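Local coordinates for cellulose biosynthesis protein BcsG (Salmonella typhimurium LT2, PDB 5OLT) that is required for cellulose biosynthesis, the crystallised part being its zinc-binding extramembrane domain of the alkaline phosphatase family, at residues F48-L52 with N135-F141. Residues are numbered along the deposited sequence; the frame is centred on the assembly and turned at random.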
ATOM      1  N   PHE A  48       2.152  18.170  -3.918  1.00 17.06           N
ATOM      2  CA  PHE A  48       1.025  18.704  -3.138  1.00 17.43           C
ATOM      3  C   PHE A  48       0.896  20.215  -3.314  1.00 20.74           C
ATOM      4  O   PHE A  48       1.899  20.904  -3.539  1.00 22.69           O
ATOM      5  CB  PHE A  48       1.154  18.308  -1.672  1.00 18.70           C
ATOM      6  CG  PHE A  48       0.763  16.884  -1.416  1.00 16.88           C
ATOM      7  CD1 PHE A  48       1.649  15.833  -1.710  1.00 16.83           C
ATOM      8  CD2 PHE A  48      -0.506  16.582  -0.913  1.00 16.76           C
ATOM      9  CE1 PHE A  48       1.260  14.529  -1.507  1.00 18.47           C
ATOM     10  CE2 PHE A  48      -0.906  15.272  -0.730  1.00 18.12           C
ATOM     11  CZ  PHE A  48      -0.010  14.228  -1.002  1.00 18.42           C
ATOM     12  N   PRO A  49      -0.338  20.743  -3.224  1.00 20.45           N
ATOM     13  CA  PRO A  49      -0.478  22.211  -3.278  1.00 22.66           C
ATOM     14  C   PRO A  49       0.172  22.878  -2.070  1.00 25.14           C
ATOM     15  O   PRO A  49       0.307  22.254  -1.003  1.00 23.30           O
ATOM     16  CB  PRO A  49      -1.991  22.422  -3.199  1.00 22.79           C
ATOM     17  CG  PRO A  49      -2.520  21.168  -2.564  1.00 21.54           C
ATOM     18  CD  PRO A  49      -1.638  20.064  -3.092  1.00 20.42           C
ATOM     19  N   ALA A  50       0.550  24.156  -2.248  1.00 27.19           N
ATOM     20  CA  ALA A  50       1.132  24.963  -1.192  1.00 31.88           C
ATOM     21  C   ALA A  50       0.187  25.132   0.008  1.00 28.49           C
ATOM     22  O   ALA A  50       0.609  25.066   1.163  1.00 33.00           O
ATOM     23  CB  ALA A  50       1.548  26.320  -1.761  1.00 33.67           C
ATOM     24  N   GLN A  51      -1.100  25.321  -0.268  1.00 29.15           N
ATOM     25  CA  GLN A  51      -2.123  25.365   0.790  1.00 28.93           C
ATOM     26  C   GLN A  51      -3.418  24.926   0.124  1.00 25.50           C
ATOM     27  O   GLN A  51      -3.510  24.896  -1.108  1.00 26.29           O
ATOM     28  CB  GLN A  51      -2.258  26.764   1.461  1.00 32.88           C
ATOM     29  CG  GLN A  51      -2.810  27.869   0.565  1.00 41.49           C
ATOM     30  CD  GLN A  51      -1.927  28.169  -0.639  1.00 44.43           C
ATOM     31  OE1 GLN A  51      -0.736  28.461  -0.506  1.00 48.00           O
ATOM     32  NE2 GLN A  51      -2.509  28.083  -1.826  1.00 48.58           N
ATOM     33  N   LEU A  52      -4.415  24.586   0.938  1.00 23.85           N
ATOM     34  CA  LEU A  52      -5.724  24.244   0.395  1.00 23.55           C
ATOM     35  C   LEU A  52      -6.479  25.514   0.036  1.00 26.99           C
ATOM     36  O   LEU A  52      -6.332  26.511   0.744  1.00 28.69           O
ATOM     37  CB  LEU A  52      -6.517  23.435   1.420  1.00 21.68           C
ATOM     38  CG  LEU A  52      -5.945  22.057   1.756  1.00 22.09           C
ATOM     39  CD1 LEU A  52      -6.813  21.360   2.801  1.00 24.22           C
ATOM     40  CD2 LEU A  52      -5.792  21.209   0.500  1.00 22.76           C
ATOM     41  N   ASN A 135       3.028  15.601   4.311  1.00 12.83           N
ATOM     42  CA  ASN A 135       2.414  16.444   3.291  1.00 12.90           C
ATOM     43  C   ASN A 135       0.984  16.766   3.713  1.00 12.76           C
ATOM     44  O   ASN A 135       0.538  17.910   3.573  1.00 15.14           O
ATOM     45  CB  ASN A 135       2.435  15.746   1.918  1.00 12.94           C
ATOM     46  CG  ASN A 135       3.853  15.622   1.350  1.00 13.83           C
ATOM     47  OD1 ASN A 135       4.716  16.480   1.603  1.00 17.48           O
ATOM     48  ND2 ASN A 135       4.107  14.570   0.601  1.00 13.66           N
ATOM     49  N   LEU A 136       0.263  15.769   4.234  1.00 12.06           N
ATOM     50  CA  LEU A 136      -1.102  16.037   4.680  1.00 12.54           C
ATOM     51  C   LEU A 136      -1.151  16.866   5.955  1.00 13.62           C
ATOM     52  O   LEU A 136      -1.998  17.781   6.072  1.00 13.98           O
ATOM     53  CB  LEU A 136      -1.837  14.708   4.851  1.00 12.46           C
ATOM     54  CG  LEU A 136      -2.029  13.980   3.523  1.00 12.07           C
ATOM     55  CD1 LEU A 136      -2.510  12.565   3.836  1.00 13.85           C
ATOM     56  CD2 LEU A 136      -3.005  14.718   2.586  1.00 14.16           C
ATOM     57  N   ALA A 137      -0.215  16.615   6.886  1.00 14.69           N
ATOM     58  CA  ALA A 137      -0.189  17.397   8.142  1.00 14.51           C
ATOM     59  C   ALA A 137      -0.001  18.878   7.839  1.00 16.21           C
ATOM     60  O   ALA A 137      -0.646  19.730   8.473  1.00 18.77           O
ATOM     61  CB  ALA A 137       0.901  16.925   9.076  1.00 14.66           C
ATOM     62  N   LYS A 138       0.853  19.177   6.857  0.50 17.25           N
ATOM     63  CA  LYS A 138       1.145  20.549   6.412  0.50 19.64           C
ATOM     64  C   LYS A 138      -0.112  21.267   5.934  0.50 19.91           C
ATOM     65  O   LYS A 138      -0.243  22.490   6.096  0.50 24.27           O
ATOM     66  CB  LYS A 138       2.196  20.527   5.287  0.50 21.83           C
ATOM     67  CG  LYS A 138       3.630  20.443   5.780  0.50 24.50           C
ATOM     68  CD  LYS A 138       4.622  19.990   4.717  0.50 26.54           C
ATOM     69  CE  LYS A 138       4.393  20.632   3.356  0.50 27.86           C
ATOM     70  NZ  LYS A 138       5.559  20.387   2.453  0.50 34.46           N
ATOM     71  N   LEU A 139      -1.041  20.490   5.366  1.00 17.39           N
ATOM     72  CA  LEU A 139      -2.293  21.003   4.803  1.00 16.86           C
ATOM     73  C   LEU A 139      -3.457  20.939   5.785  1.00 17.67           C
ATOM     74  O   LEU A 139      -4.613  21.138   5.371  1.00 22.43           O
ATOM     75  CB  LEU A 139      -2.642  20.234   3.527  1.00 17.36           C
ATOM     76  CG  LEU A 139      -1.703  20.459   2.342  1.00 17.14           C
ATOM     77  CD1 LEU A 139      -1.982  19.413   1.265  1.00 20.44           C
ATOM     78  CD2 LEU A 139      -1.832  21.856   1.759  1.00 18.59           C
ATOM     79  N   GLY A 140      -3.170  20.660   7.062  1.00 16.89           N
ATOM     80  CA  GLY A 140      -4.180  20.730   8.120  1.00 18.12           C
ATOM     81  C   GLY A 140      -4.844  19.409   8.464  1.00 16.01           C
ATOM     82  O   GLY A 140      -5.843  19.386   9.209  1.00 19.21           O
ATOM     83  N   PHE A 141      -4.310  18.289   7.954  1.00 14.88           N
ATOM     84  CA  PHE A 141      -4.857  16.990   8.344  1.00 13.55           C
ATOM     85  C   PHE A 141      -4.210  16.511   9.646  1.00 15.17           C
ATOM     86  O   PHE A 141      -2.974  16.337   9.707  1.00 19.20           O
ATOM     87  CB  PHE A 141      -4.609  15.922   7.270  1.00 13.35           C
ATOM     88  CG  PHE A 141      -5.385  16.116   5.993  1.00 12.79           C
ATOM     89  CD1 PHE A 141      -5.038  17.112   5.068  1.00 12.43           C
ATOM     90  CD2 PHE A 141      -6.451  15.256   5.681  1.00 13.73           C
ATOM     91  CE1 PHE A 141      -5.737  17.264   3.877  1.00 12.62           C
ATOM     92  CE2 PHE A 141      -7.155  15.423   4.487  1.00 13.83           C
ATOM     93  CZ  PHE A 141      -6.809  16.430   3.586  1.00 13.54           C
TER
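Leu139, just past helix 132-138, pushes its isobutyl end into the bend of loop 48-52, and this is the tight part of the contact, held between Phe48 and Leu52. Its two methyls divide the work. CD1 meets the Phe48 ring obliquely, 3.9 Å from CD2 of that ring, and also faces CG of Pro49; CD2 lies against loop backbone, 3.5 Å from the Pro49 carbonyl O and close to CA of Gln51. Leu52 lies roughly perpendicular to Leu139 and sets its CD1 3.4 Å from the Leu139 carbonyl O. Phe48 holds CG anti to its carbonyl carbon (chi1 -77°), which lays the ring against Asn135. There Asn135 CB sits almost over the ring centre, 3.8 Å from the centroid and 13° off the normal, a CH-pi contact, while the amide plane is tilted 33° to the ring. A hydrogen bond from Asn135 ND2 to the carbonyl O of Glu129 gives the buried ND2 its partner outside the loop. Leu136 CD2 reaches the same ring, 4.0 Å from Phe48 CE2, and Ser322 and Val326 of helix 318-328 add to the packing around Phe48. Leu52 CD1 touches Phe141 CE1 more loosely, at 4.4 Å. The solvent side is the outside of the loop, where Ala50 and Gln51 are exposed and barely covered. After Leu139 the chain turns, Leu136 O accepting from both Leu139 N and Phe141 N. With Gly140 at positive phi as C-prime residue, and Gly140 N bonded to Ala137 O, the helix ends in a Schellman motif that leads into edge strand 142-147 of the central mixed sheet.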